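Local coordinates for protein geranyltranstransferase (PDB 7LBJ) that probably joins isopentenyl diphosphate to allylic diphosphates in a magnesium-dependent reaction, building farnesyl or longer prenyl diphosphates, at residues 38-43 / 119-124; 53-58 / 289-294; 65-70 / 210-215; 85-90 / 157-162. All coordinates share one frame; numbering follows the deposited sequence. Where two conformers were deposited one is given.

Interaction 1: residues 38-43 / 119-124; sequences QRLHQA and ILAGDA
Leu40 and Ala43 of helix 38-46 meet Leu120 and Ala121 of helix 115-134 in a small, buried, wholly apolar helix-helix contact near the subunit interface. The two short segments cross at -65° with their axes 9.0 Å apart, and Leu40 lies opposite Ala121. Most of the reach comes from Leu40. Its CG stands anti to the backbone N (chi1 176°), which carries the CD1 methyl across onto the peptide joining Leu120 and Ala121. There Leu40 CD1 rests 3.5 Å from Ala121 N and 3.7 Å from Leu120 C, touching main chain rather than the end of a side chain. The same methyl also lies 3.9 Å from Leu120 CB, at the root of that side chain. Ala43, about one turn on, needs no reach: its CB points at the partner helix and meets Ala121 CB at 4.0 Å, methyl against methyl. Small side chains at 43 and 121 let the backbones come close here. The second subunit adds Ala164 against Leu40 and Gln163 against Leu120, and Arg39 forms a salt bridge with Asp114, just before helix 115-134. Such oblique packing of the short helix 38-46 on helix 115-134 at the dimer interface fits the all-helical polyprenyl synthase fold.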
loop_
_atom_site.group_PDB
_atom_site.type_symbol
_atom_site.label_atom_id
_atom_site.label_comp_id
_atom_site.label_asym_id
_atom_site.label_seq_id
_atom_site.Cartn_x
_atom_site.Cartn_y
_atom_site.Cartn_z
ATOM N N GLN A 38 -19.892 5.088 0.357
ATOM C CA GLN A 38 -20.121 5.049 1.796
ATOM C C GLN A 38 -19.694 3.720 2.398
ATOM O O GLN A 38 -19.101 3.688 3.482
ATOM C CB GLN A 38 -21.589 5.320 2.087
ATOM C CG GLN A 38 -22.066 6.554 1.386
ATOM C CD GLN A 38 -23.470 6.919 1.785
ATOM O OE1 GLN A 38 -24.258 6.058 2.180
ATOM N NE2 GLN A 38 -23.793 8.204 1.699
ATOM N N ARG A 39 -19.981 2.615 1.718
ATOM C CA ARG A 39 -19.688 1.311 2.295
ATOM C C ARG A 39 -18.188 1.125 2.500
ATOM O O ARG A 39 -17.747 0.620 3.546
ATOM C CB ARG A 39 -20.270 0.234 1.389
ATOM C CG ARG A 39 -20.420 -1.109 1.990
ATOM C CD ARG A 39 -21.281 -1.950 1.072
ATOM N NE ARG A 39 -21.307 -3.342 1.494
ATOM C CZ ARG A 39 -22.024 -3.802 2.508
ATOM N NH1 ARG A 39 -22.802 -3.006 3.228
ATOM N NH2 ARG A 39 -21.952 -5.093 2.815
ATOM N N LEU A 40 -17.384 1.541 1.516
ATOM C CA LEU A 40 -15.934 1.479 1.669
ATOM C C LEU A 40 -15.463 2.317 2.854
ATOM O O LEU A 40 -14.627 1.877 3.653
ATOM C CB LEU A 40 -15.253 1.950 0.385
ATOM C CG LEU A 40 -13.734 2.016 0.499
ATOM C CD1 LEU A 40 -13.160 0.608 0.614
ATOM C CD2 LEU A 40 -13.135 2.763 -0.696
ATOM N N HIS A 41 -15.953 3.551 2.954
ATOM C CA HIS A 41 -15.507 4.417 4.042
ATOM C C HIS A 41 -15.945 3.879 5.389
ATOM O O HIS A 41 -15.178 3.933 6.351
ATOM C CB HIS A 41 -16.044 5.827 3.840
ATOM C CG HIS A 41 -15.514 6.476 2.608
ATOM N ND1 HIS A 41 -16.216 7.429 1.899
ATOM C CD2 HIS A 41 -14.349 6.291 1.946
ATOM C CE1 HIS A 41 -15.495 7.819 0.864
ATOM N NE2 HIS A 41 -14.362 7.137 0.864
ATOM N N GLN A 42 -17.182 3.374 5.476
ATOM C CA GLN A 42 -17.662 2.794 6.726
ATOM C C GLN A 42 -16.801 1.611 7.131
ATOM O O GLN A 42 -16.457 1.450 8.310
ATOM C CB GLN A 42 -19.122 2.354 6.572
ATOM C CG GLN A 42 -20.113 3.476 6.509
ATOM C CD GLN A 42 -21.486 3.006 6.034
ATOM O OE1 GLN A 42 -21.809 1.816 6.115
ATOM N NE2 GLN A 42 -22.286 3.936 5.509
ATOM N N ALA A 43 -16.423 0.784 6.151
ATOM C CA ALA A 43 -15.647 -0.413 6.449
ATOM C C ALA A 43 -14.224 -0.062 6.849
ATOM O O ALA A 43 -13.638 -0.720 7.715
ATOM C CB ALA A 43 -15.652 -1.345 5.244
ATOM N N ILE A 119 -11.711 -6.492 1.195
ATOM C CA ILE A 119 -10.498 -6.459 0.387
ATOM C C ILE A 119 -10.128 -5.015 0.067
ATOM O O ILE A 119 -8.995 -4.572 0.304
ATOM C CB ILE A 119 -10.695 -7.291 -0.893
ATOM C CG1 ILE A 119 -10.740 -8.791 -0.552
ATOM C CG2 ILE A 119 -9.594 -6.985 -1.911
ATOM C CD1 ILE A 119 -11.362 -9.640 -1.668
ATOM N N LEU A 120 -11.099 -4.253 -0.447
ATOM C CA LEU A 120 -10.834 -2.875 -0.851
ATOM C C LEU A 120 -10.560 -1.973 0.346
ATOM O O LEU A 120 -9.744 -1.050 0.253
ATOM C CB LEU A 120 -12.015 -2.336 -1.657
ATOM C CG LEU A 120 -12.143 -2.950 -3.036
ATOM C CD1 LEU A 120 -13.421 -2.425 -3.683
ATOM C CD2 LEU A 120 -10.904 -2.622 -3.895
ATOM N N ALA A 121 -11.257 -2.181 1.466
ATOM C CA ALA A 121 -10.960 -1.375 2.652
ATOM C C ALA A 121 -9.532 -1.617 3.134
ATOM O O ALA A 121 -8.820 -0.678 3.500
ATOM C CB ALA A 121 -11.967 -1.683 3.770
ATOM N N GLY A 122 -9.093 -2.874 3.142
ATOM C CA GLY A 122 -7.702 -3.141 3.480
ATOM C C GLY A 122 -6.767 -2.452 2.502
ATOM O O GLY A 122 -5.820 -1.765 2.898
ATOM N N ASP A 123 -7.045 -2.597 1.208
ATOM C CA ASP A 123 -6.213 -1.932 0.198
ATOM C C ASP A 123 -6.134 -0.431 0.449
ATOM O O ASP A 123 -5.045 0.162 0.420
ATOM C CB ASP A 123 -6.767 -2.209 -1.196
ATOM C CG ASP A 123 -6.569 -3.650 -1.626
ATOM O OD1 ASP A 123 -5.732 -4.338 -1.000
ATOM O OD2 ASP A 123 -7.235 -4.073 -2.609
ATOM N N ALA A 124 -7.282 0.200 0.721
ATOM C CA ALA A 124 -7.296 1.654 0.867
ATOM C C ALA A 124 -6.666 2.110 2.179
ATOM O O ALA A 124 -6.151 3.238 2.255
ATOM C CB ALA A 124 -8.732 2.190 0.750
#

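Interaction 2: residues 53-58 / 289-294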
loop_
_atom_site.group_PDB
_atom_site.type_symbol
_atom_site.label_atom_id
_atom_site.label_comp_id
_atom_site.label_asym_id
_atom_site.label_seq_id
_atom_site.Cartn_x
_atom_site.Cartn_y
_atom_site.Cartn_z
ATOM N N LYS A 53 -5.436 -1.669 22.110
ATOM C CA LYS A 53 -4.169 -1.406 22.792
ATOM C C LYS A 53 -3.378 -0.291 22.129
ATOM O O LYS A 53 -2.654 0.427 22.826
ATOM C CB LYS A 53 -3.303 -2.671 22.863
ATOM C CG LYS A 53 -3.868 -3.821 23.677
ATOM C CD LYS A 53 -3.030 -5.085 23.424
ATOM C CE LYS A 53 -3.639 -6.320 24.057
ATOM N NZ LYS A 53 -3.238 -6.444 25.480
ATOM N N ARG A 54 -3.477 -0.149 20.794
ATOM C CA ARG A 54 -2.709 0.838 20.016
ATOM C C ARG A 54 -1.208 0.704 20.287
ATOM O O ARG A 54 -0.487 1.693 20.427
ATOM C CB ARG A 54 -3.178 2.273 20.303
ATOM C CG ARG A 54 -4.667 2.523 20.116
ATOM C CD ARG A 54 -5.118 2.275 18.671
ATOM N NE ARG A 54 -6.442 2.854 18.421
ATOM C CZ ARG A 54 -7.178 2.575 17.355
ATOM N NH1 ARG A 54 -6.748 1.731 16.419
ATOM N NH2 ARG A 54 -8.373 3.146 17.224
ATOM N N MET A 55 -0.733 -0.542 20.356
ATOM C CA MET A 55 0.659 -0.773 20.724
ATOM C C MET A 55 1.615 -0.086 19.760
ATOM O O MET A 55 2.598 0.534 20.187
ATOM C CB MET A 55 0.938 -2.269 20.781
ATOM C CG MET A 55 2.342 -2.615 21.214
ATOM S SD MET A 55 2.642 -2.332 22.973
ATOM C CE MET A 55 0.987 -2.403 23.691
ATOM N N ARG A 56 1.326 -0.144 18.458
ATOM C CA ARG A 56 2.262 0.451 17.503
ATOM C C ARG A 56 2.255 1.980 17.545
ATOM O O ARG A 56 3.343 2.584 17.572
ATOM C CB ARG A 56 1.985 -0.145 16.118
ATOM C CG ARG A 56 2.301 -1.662 16.138
ATOM C CD ARG A 56 1.652 -2.424 14.976
ATOM N NE ARG A 56 1.890 -3.851 15.101
ATOM C CZ ARG A 56 1.236 -4.648 15.933
ATOM N NH1 ARG A 56 0.266 -4.186 16.720
ATOM N NH2 ARG A 56 1.552 -5.940 15.974
ATOM N N PRO A 57 1.117 2.669 17.562
ATOM C CA PRO A 57 1.171 4.121 17.829
ATOM C C PRO A 57 1.888 4.470 19.124
ATOM O O PRO A 57 2.671 5.431 19.166
ATOM C CB PRO A 57 -0.310 4.518 17.900
ATOM C CG PRO A 57 -0.998 3.514 17.081
ATOM C CD PRO A 57 -0.247 2.221 17.238
ATOM N N LEU A 58 1.631 3.713 20.193
ATOM C CA LEU A 58 2.278 3.993 21.473
ATOM C C LEU A 58 3.792 3.883 21.356
ATOM O O LEU A 58 4.533 4.684 21.937
ATOM C CB LEU A 58 1.758 3.044 22.549
ATOM C CG LEU A 58 0.338 3.299 23.047
ATOM C CD1 LEU A 58 -0.033 2.265 24.080
ATOM C CD2 LEU A 58 0.243 4.700 23.627
ATOM N N ARG A 289 9.808 1.657 28.602
ATOM C CA ARG A 289 9.969 0.574 29.568
ATOM C C ARG A 289 8.630 -0.062 29.886
ATOM O O ARG A 289 8.538 -1.283 30.044
ATOM C CB ARG A 289 10.614 1.083 30.852
ATOM C CG ARG A 289 12.113 1.317 30.771
ATOM C CD ARG A 289 12.591 1.989 32.075
ATOM N NE ARG A 289 14.012 2.309 32.005
ATOM C CZ ARG A 289 14.532 3.517 32.177
ATOM N NH1 ARG A 289 13.788 4.554 32.542
ATOM N NH2 ARG A 289 15.838 3.685 32.002
ATOM N N ALA A 290 7.573 0.754 29.958
ATOM C CA ALA A 290 6.267 0.227 30.322
ATOM C C ALA A 290 5.616 -0.526 29.177
ATOM O O ALA A 290 4.803 -1.427 29.427
ATOM C CB ALA A 290 5.352 1.357 30.818
ATOM N N LEU A 291 5.933 -0.172 27.928
ATOM C CA LEU A 291 5.458 -0.979 26.808
ATOM C C LEU A 291 6.116 -2.352 26.816
ATOM O O LEU A 291 5.474 -3.357 26.504
ATOM C CB LEU A 291 5.711 -0.264 25.473
ATOM C CG LEU A 291 4.939 1.040 25.280
ATOM C CD1 LEU A 291 5.392 1.785 24.021
ATOM C CD2 LEU A 291 3.436 0.768 25.230
ATOM N N ALA A 292 7.393 -2.412 27.200
ATOM C CA ALA A 292 8.060 -3.699 27.353
ATOM C C ALA A 292 7.373 -4.543 28.421
ATOM O O ALA A 292 7.124 -5.737 28.222
ATOM C CB ALA A 292 9.539 -3.485 27.690
ATOM N N THR A 293 7.049 -3.932 29.562
ATOM C CA THR A 293 6.345 -4.662 30.611
ATOM C C THR A 293 4.970 -5.128 30.140
ATOM O O THR A 293 4.566 -6.256 30.423
ATOM C CB THR A 293 6.224 -3.778 31.856
ATOM O OG1 THR A 293 7.541 -3.404 32.293
ATOM C CG2 THR A 293 5.485 -4.501 32.982
ATOM N N LEU A 294 4.234 -4.277 29.413
ATOM C CA LEU A 294 2.933 -4.700 28.890
ATOM C C LEU A 294 3.074 -5.870 27.924
ATOM O O LEU A 294 2.240 -6.778 27.913
ATOM C CB LEU A 294 2.232 -3.536 28.193
ATOM C CG LEU A 294 1.651 -2.472 29.127
ATOM C CD1 LEU A 294 1.035 -1.354 28.289
ATOM C CD2 LEU A 294 0.627 -3.063 30.108
#
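Leu291 of helix 286-297 fills the angle between Met55 and Leu58, one turn apart at the start of helix 55-65, and this one leucine carries the tight part of the contact. Its side chain points at the partner segment, and its two methyls have different jobs. Leu291 CD1 lies 3.7 Å from the backbone carbonyl oxygen Leu58 O, whereas CD2 sits 3.9 Å from Leu58 CB and equally far from the thioether, at 3.9 Å from Met55 SD. Met55 runs past Leu291 in the opposite direction. Its CG is anti to the backbone N (chi1 -177°), and the chain then bends at chi2 (73°) to bring the sulfur over that methyl. Met55 and Leu58 were each modelled in two conformers, so the contact of the sulfur, and less surely that of Leu58 CB, describes one of two placements; the one to the Leu58 carbonyl oxygen involves main chain. Phe15 of helix 11-29 packs on Leu291, as do Leu59 and Ala62 of helix 55-65, adding to the apolar surround.

Beyond this core the two segments part. Lys53 and Leu294 point their CB atoms across without touching, both being partly exposed, and Lys53 NZ turns instead to His300 O at the chain's end. Arg54, the N-cap residue, spends its guanidinium on salt bridges with Glu23 and Glu82. Residues 53-57 belong to the Gly-Gly-Lys-Arg-x-Arg-Pro sequence of the polyprenyl synthases, which in relatives helps hold isopentenyl diphosphate; here its helix is backed by the C-terminal helix.

Interaction 3: residues 65-70 / 210-215; sequences HLFGTQ and AQLDSF. With EDO (1,2-ethanediol), chain F.
Leu66 and Leu212 reach toward each other tip to tip, with Leu66 CD1 3.6 Å from Leu212 CD1 and 3.7 Å from Leu212 CD2, so a single methyl touches both branches of its partner. Phe67 comes to the same leucine from the opposite direction: Leu212 CD1 lies at the edge of its ring, near the ring plane, 4.1 Å from Phe67 CZ. The CG of Phe67 is anti to the carbonyl carbon (chi1 -51°), and this swings the far end of the ring toward the leucine although the CB does not point there. One shell out, a type I turn from His65 to Gly68 sets the two residues side by side. It is closed by the 3.0 Å bond from Gly68 N to His65 O, and Gly68, with positive phi (76°), completes a Schellman motif. On a different face of the 210-215 helix a 1,2-ethanediol, probably from the crystallisation liquor, gives a short hydrogen bond from its O2 to Asp213 OD2 (2.5 Å). Asp213 also salt-bridges Arg192. Leu212 packs on Val195 and Ala199 of helix 176-201, Phe67 likewise on Ala199, and Leu66 on Leu288, so the turn sits against helices 176-201, 206-233 and 286-297.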
loop_
_atom_site.group_PDB
_atom_site.type_symbol
_atom_site.label_atom_id
_atom_site.label_comp_id
_atom_site.label_asym_id
_atom_site.label_seq_id
_atom_site.Cartn_x
_atom_site.Cartn_y
_atom_site.Cartn_z
ATOM N N HIS A 65 9.227 10.255 22.516
ATOM C CA HIS A 65 9.242 10.865 23.843
ATOM C C HIS A 65 10.638 10.846 24.451
ATOM O O HIS A 65 10.983 11.735 25.252
ATOM C CB HIS A 65 8.234 10.128 24.738
ATOM C CG HIS A 65 8.058 10.730 26.096
ATOM N ND1 HIS A 65 7.416 11.931 26.299
ATOM C CD2 HIS A 65 8.427 10.286 27.323
ATOM C CE1 HIS A 65 7.400 12.206 27.594
ATOM N NE2 HIS A 65 8.007 11.222 28.237
ATOM N N LEU A 66 11.451 9.843 24.096
ATOM C CA LEU A 66 12.833 9.775 24.567
ATOM C C LEU A 66 13.605 11.046 24.262
ATOM O O LEU A 66 14.524 11.412 25.000
ATOM C CB LEU A 66 13.567 8.622 23.889
ATOM C CG LEU A 66 13.462 7.175 24.307
ATOM C CD1 LEU A 66 14.321 6.376 23.309
ATOM C CD2 LEU A 66 13.997 7.030 25.717
ATOM N N PHE A 67 13.272 11.701 23.155
ATOM C CA PHE A 67 13.978 12.878 22.678
ATOM C C PHE A 67 13.228 14.161 22.976
ATOM O O PHE A 67 13.657 15.230 22.533
ATOM C CB PHE A 67 14.218 12.744 21.177
ATOM C CG PHE A 67 14.846 11.437 20.803
ATOM C CD1 PHE A 67 16.224 11.294 20.828
ATOM C CD2 PHE A 67 14.064 10.340 20.478
ATOM C CE1 PHE A 67 16.814 10.100 20.513
ATOM C CE2 PHE A 67 14.659 9.125 20.165
ATOM C CZ PHE A 67 16.022 9.011 20.186
ATOM N N GLY A 68 12.119 14.081 23.704
ATOM C CA GLY A 68 11.340 15.266 23.999
ATOM C C GLY A 68 10.503 15.756 22.845
ATOM O O GLY A 68 10.072 16.913 22.851
ATOM N N THR A 69 10.251 14.907 21.857
ATOM C CA THR A 69 9.554 15.317 20.650
ATOM C C THR A 69 8.079 15.550 20.933
ATOM O O THR A 69 7.436 14.779 21.648
ATOM C CB THR A 69 9.723 14.246 19.582
ATOM O OG1 THR A 69 11.121 14.091 19.344
ATOM C CG2 THR A 69 9.025 14.638 18.283
ATOM N N GLN A 70 7.551 16.601 20.361
ATOM C CA GLN A 70 6.149 16.918 20.550
ATOM C C GLN A 70 5.269 15.967 19.735
ATOM O O GLN A 70 5.676 15.477 18.674
ATOM C CB GLN A 70 5.880 18.363 20.154
ATOM C CG GLN A 70 6.207 19.379 21.249
ATOM C CD GLN A 70 5.203 19.347 22.395
ATOM O OE1 GLN A 70 5.451 18.735 23.443
ATOM N NE2 GLN A 70 4.057 20.004 22.197
ATOM N N ALA A 210 20.208 2.159 16.335
ATOM C CA ALA A 210 20.545 0.742 16.414
ATOM C C ALA A 210 20.261 0.185 17.800
ATOM O O ALA A 210 19.794 -0.951 17.951
ATOM C CB ALA A 210 22.017 0.540 16.046
ATOM N N GLN A 211 20.553 0.961 18.830
ATOM C CA GLN A 211 20.249 0.520 20.189
ATOM C C GLN A 211 18.742 0.309 20.380
ATOM O O GLN A 211 18.297 -0.720 20.915
ATOM C CB GLN A 211 20.801 1.561 21.159
ATOM C CG GLN A 211 20.454 1.363 22.622
ATOM C CD GLN A 211 20.840 2.606 23.404
ATOM O OE1 GLN A 211 20.168 3.624 23.314
ATOM N NE2 GLN A 211 21.959 2.553 24.107
ATOM N N LEU A 212 17.937 1.282 19.949
ATOM C CA LEU A 212 16.486 1.158 20.066
ATOM C C LEU A 212 15.949 0.035 19.197
ATOM O O LEU A 212 14.933 -0.587 19.539
ATOM C CB LEU A 212 15.808 2.473 19.680
ATOM C CG LEU A 212 16.174 3.588 20.644
ATOM C CD1 LEU A 212 15.566 4.905 20.220
ATOM C CD2 LEU A 212 15.741 3.218 22.091
ATOM N N ASP A 213 16.598 -0.230 18.069
ATOM C CA ASP A 213 16.167 -1.341 17.234
ATOM C C ASP A 213 16.367 -2.664 17.951
ATOM O O ASP A 213 15.538 -3.572 17.829
ATOM C CB ASP A 213 16.920 -1.325 15.912
ATOM C CG ASP A 213 16.341 -2.300 14.912
ATOM O OD1 ASP A 213 15.134 -2.200 14.620
ATOM O OD2 ASP A 213 17.089 -3.164 14.414
ATOM N N SER A 214 17.455 -2.790 18.720
ATOM C CA SER A 214 17.692 -3.999 19.501
ATOM C C SER A 214 16.597 -4.194 20.544
ATOM O O SER A 214 16.125 -5.313 20.788
ATOM C CB SER A 214 19.069 -3.888 20.162
ATOM O OG SER A 214 19.415 -5.039 20.886
ATOM N N PHE A 215 16.190 -3.105 21.182
ATOM C CA PHE A 215 15.067 -3.169 22.115
ATOM C C PHE A 215 13.788 -3.589 21.391
ATOM O O PHE A 215 13.046 -4.470 21.852
ATOM C CB PHE A 215 14.904 -1.799 22.781
ATOM C CG PHE A 215 13.594 -1.614 23.540
ATOM C CD1 PHE A 215 13.477 -2.012 24.863
ATOM C CD2 PHE A 215 12.502 -1.027 22.923
ATOM C CE1 PHE A 215 12.279 -1.824 25.559
ATOM C CE2 PHE A 215 11.310 -0.827 23.607
ATOM C CZ PHE A 215 11.195 -1.229 24.929
HETATM C C1 EDO F . 19.547 -6.531 16.590
HETATM O O1 EDO F . 19.758 -6.150 17.964
HETATM C C2 EDO F . 18.369 -5.764 16.022
HETATM O O2 EDO F . 18.882 -4.520 15.528
#

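Interaction 4: residues 85-90 / 157-162; sequences HAYSLV and SGMCGG
Tyr87 and Ser88 of helix 75-92 face Met159 and Cys160 at the start of helix 159-168, in a buried contact of sulfur, hydroxyl and aromatic groups. Earliest in sequence, His85 points its CB away and takes part through its main chain: His85 O accepts from Leu89 N and also from Ser88 OG, at 2.6 Å. Tyr87 comes next. Its side chain crosses that of Met159, whose CE meets the ring obliquely, 3.6 Å from Tyr87 CE2. Farther out, Tyr87 OH lies 3.5 Å from Cys160 SG in the given conformer, one of two modelled for that cysteine. At Ser88 the OG stands between the backbone N and the carbonyl carbon (chi1 72°), bonded back to His85 O, and the CB is left to face the thioether, 3.5 Å from Met159 SD. Met159 is extended until its bend at chi3, which brings CE up against both Ser88 CB and the tyrosine ring. Just downstream of Val90 begins the first aspartate-rich motif of the family; in relatives, residues shortly before it border the prenyl-chain pocket, consistent with the place of Tyr87 and Ser88. Tyr87 also packs on Leu125 and Gln126 of helix 115-134, and Asp123 of the second subunit packs on both Tyr87 and Cys160.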
loop_
_atom_site.group_PDB
_atom_site.type_symbol
_atom_site.label_atom_id
_atom_site.label_comp_id
_atom_site.label_asym_id
_atom_site.label_seq_id
_atom_site.Cartn_x
_atom_site.Cartn_y
_atom_site.Cartn_z
ATOM N N HIS A 85 -1.113 -1.990 10.331
ATOM C CA HIS A 85 -1.550 -3.095 11.179
ATOM C C HIS A 85 -3.018 -3.428 10.925
ATOM O O HIS A 85 -3.388 -4.595 10.724
ATOM C CB HIS A 85 -1.319 -2.720 12.650
ATOM C CG HIS A 85 -1.773 -3.760 13.629
ATOM N ND1 HIS A 85 -1.251 -5.034 13.653
ATOM C CD2 HIS A 85 -2.683 -3.705 14.634
ATOM C CE1 HIS A 85 -1.828 -5.725 14.624
ATOM N NE2 HIS A 85 -2.710 -4.944 15.223
ATOM N N ALA A 86 -3.868 -2.401 10.887
ATOM C CA ALA A 86 -5.300 -2.618 10.729
ATOM C C ALA A 86 -5.617 -3.274 9.395
ATOM O O ALA A 86 -6.432 -4.202 9.334
ATOM C CB ALA A 86 -6.062 -1.291 10.859
ATOM N N TYR A 87 -5.002 -2.788 8.306
ATOM C CA TYR A 87 -5.290 -3.372 7.004
ATOM C C TYR A 87 -4.879 -4.839 6.990
ATOM O O TYR A 87 -5.579 -5.683 6.424
ATOM C CB TYR A 87 -4.605 -2.563 5.868
ATOM C CG TYR A 87 -3.468 -3.280 5.132
ATOM C CD1 TYR A 87 -3.710 -4.391 4.318
ATOM C CD2 TYR A 87 -2.155 -2.835 5.232
ATOM C CE1 TYR A 87 -2.665 -5.074 3.674
ATOM C CE2 TYR A 87 -1.107 -3.505 4.569
ATOM C CZ TYR A 87 -1.378 -4.611 3.803
ATOM O OH TYR A 87 -0.353 -5.266 3.170
ATOM N N SER A 88 -3.750 -5.172 7.626
ATOM C CA SER A 88 -3.275 -6.551 7.560
ATOM C C SER A 88 -4.257 -7.492 8.233
ATOM O O SER A 88 -4.436 -8.631 7.794
ATOM C CB SER A 88 -1.898 -6.683 8.216
ATOM O OG SER A 88 -2.008 -6.575 9.635
ATOM N N LEU A 89 -4.925 -7.017 9.286
ATOM C CA LEU A 89 -5.885 -7.860 9.989
ATOM C C LEU A 89 -7.163 -8.043 9.183
ATOM O O LEU A 89 -7.767 -9.117 9.222
ATOM C CB LEU A 89 -6.209 -7.262 11.356
ATOM C CG LEU A 89 -5.042 -7.128 12.330
ATOM C CD1 LEU A 89 -5.512 -6.550 13.680
ATOM C CD2 LEU A 89 -4.355 -8.461 12.521
ATOM N N VAL A 90 -7.601 -6.993 8.470
ATOM C CA VAL A 90 -8.777 -7.112 7.610
ATOM C C VAL A 90 -8.558 -8.201 6.579
ATOM O O VAL A 90 -9.440 -9.037 6.335
ATOM C CB VAL A 90 -9.099 -5.766 6.936
ATOM C CG1 VAL A 90 -10.191 -5.955 5.873
ATOM C CG2 VAL A 90 -9.560 -4.787 7.965
ATOM N N SER A 157 9.430 -8.076 2.260
ATOM C CA SER A 157 10.571 -8.217 3.169
ATOM C C SER A 157 10.178 -8.111 4.635
ATOM O O SER A 157 11.021 -8.363 5.504
ATOM C CB SER A 157 11.641 -7.156 2.882
ATOM O OG SER A 157 12.083 -7.232 1.544
ATOM N N GLY A 158 8.940 -7.728 4.922
ATOM C CA GLY A 158 8.460 -7.640 6.287
ATOM C C GLY A 158 7.114 -8.316 6.443
ATOM O O GLY A 158 6.959 -9.511 6.149
ATOM N N MET A 159 6.121 -7.528 6.852
ATOM C CA MET A 159 4.835 -8.066 7.280
ATOM C C MET A 159 4.224 -9.017 6.255
ATOM O O MET A 159 3.822 -10.136 6.600
ATOM C CB MET A 159 3.872 -6.912 7.573
ATOM C CG MET A 159 2.515 -7.360 8.091
ATOM S SD MET A 159 1.463 -5.899 8.291
ATOM C CE MET A 159 1.120 -5.536 6.559
ATOM N N CYS A 160 4.137 -8.588 4.988
ATOM C CA CYS A 160 3.528 -9.432 3.961
ATOM C C CYS A 160 4.282 -10.737 3.787
ATOM O O CYS A 160 3.665 -11.801 3.629
ATOM C CB CYS A 160 3.485 -8.721 2.614
ATOM S SG CYS A 160 2.151 -7.573 2.471
ATOM N N GLY A 161 5.613 -10.673 3.760
ATOM C CA GLY A 161 6.393 -11.903 3.655
ATOM C C GLY A 161 6.132 -12.843 4.817
ATOM O O GLY A 161 6.046 -14.065 4.643
ATOM N N GLY A 162 6.003 -12.288 6.021
ATOM C CA GLY A 162 5.734 -13.125 7.179
ATOM C C GLY A 162 4.359 -13.756 7.126
ATOM O O GLY A 162 4.192 -14.930 7.485
#

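In the fold
Three helix-helix contacts and one between a turn and a helix lie in one largely helical domain. Interactions 1 and 4 lie toward the second subunit, centres 16 Å apart, and meet where Gly122 packs on Tyr87 and Val90. Interactions 2 and 3 are 13 Å apart and meet through Ala292 and Phe215; helix 286-297 supplies one side of interaction 2 and neighbours interaction 3, and helix 55-65 leads to its turn. Interactions 2 and 4 touch at Arg56 and His85. Interactions 1 and 3 are farthest apart, centres 34 Å. Along the chain, interaction 2 spans 3 and 4, so the last helix returns to pack on an early one, and the segments of interaction 1 alternate with those of the other three.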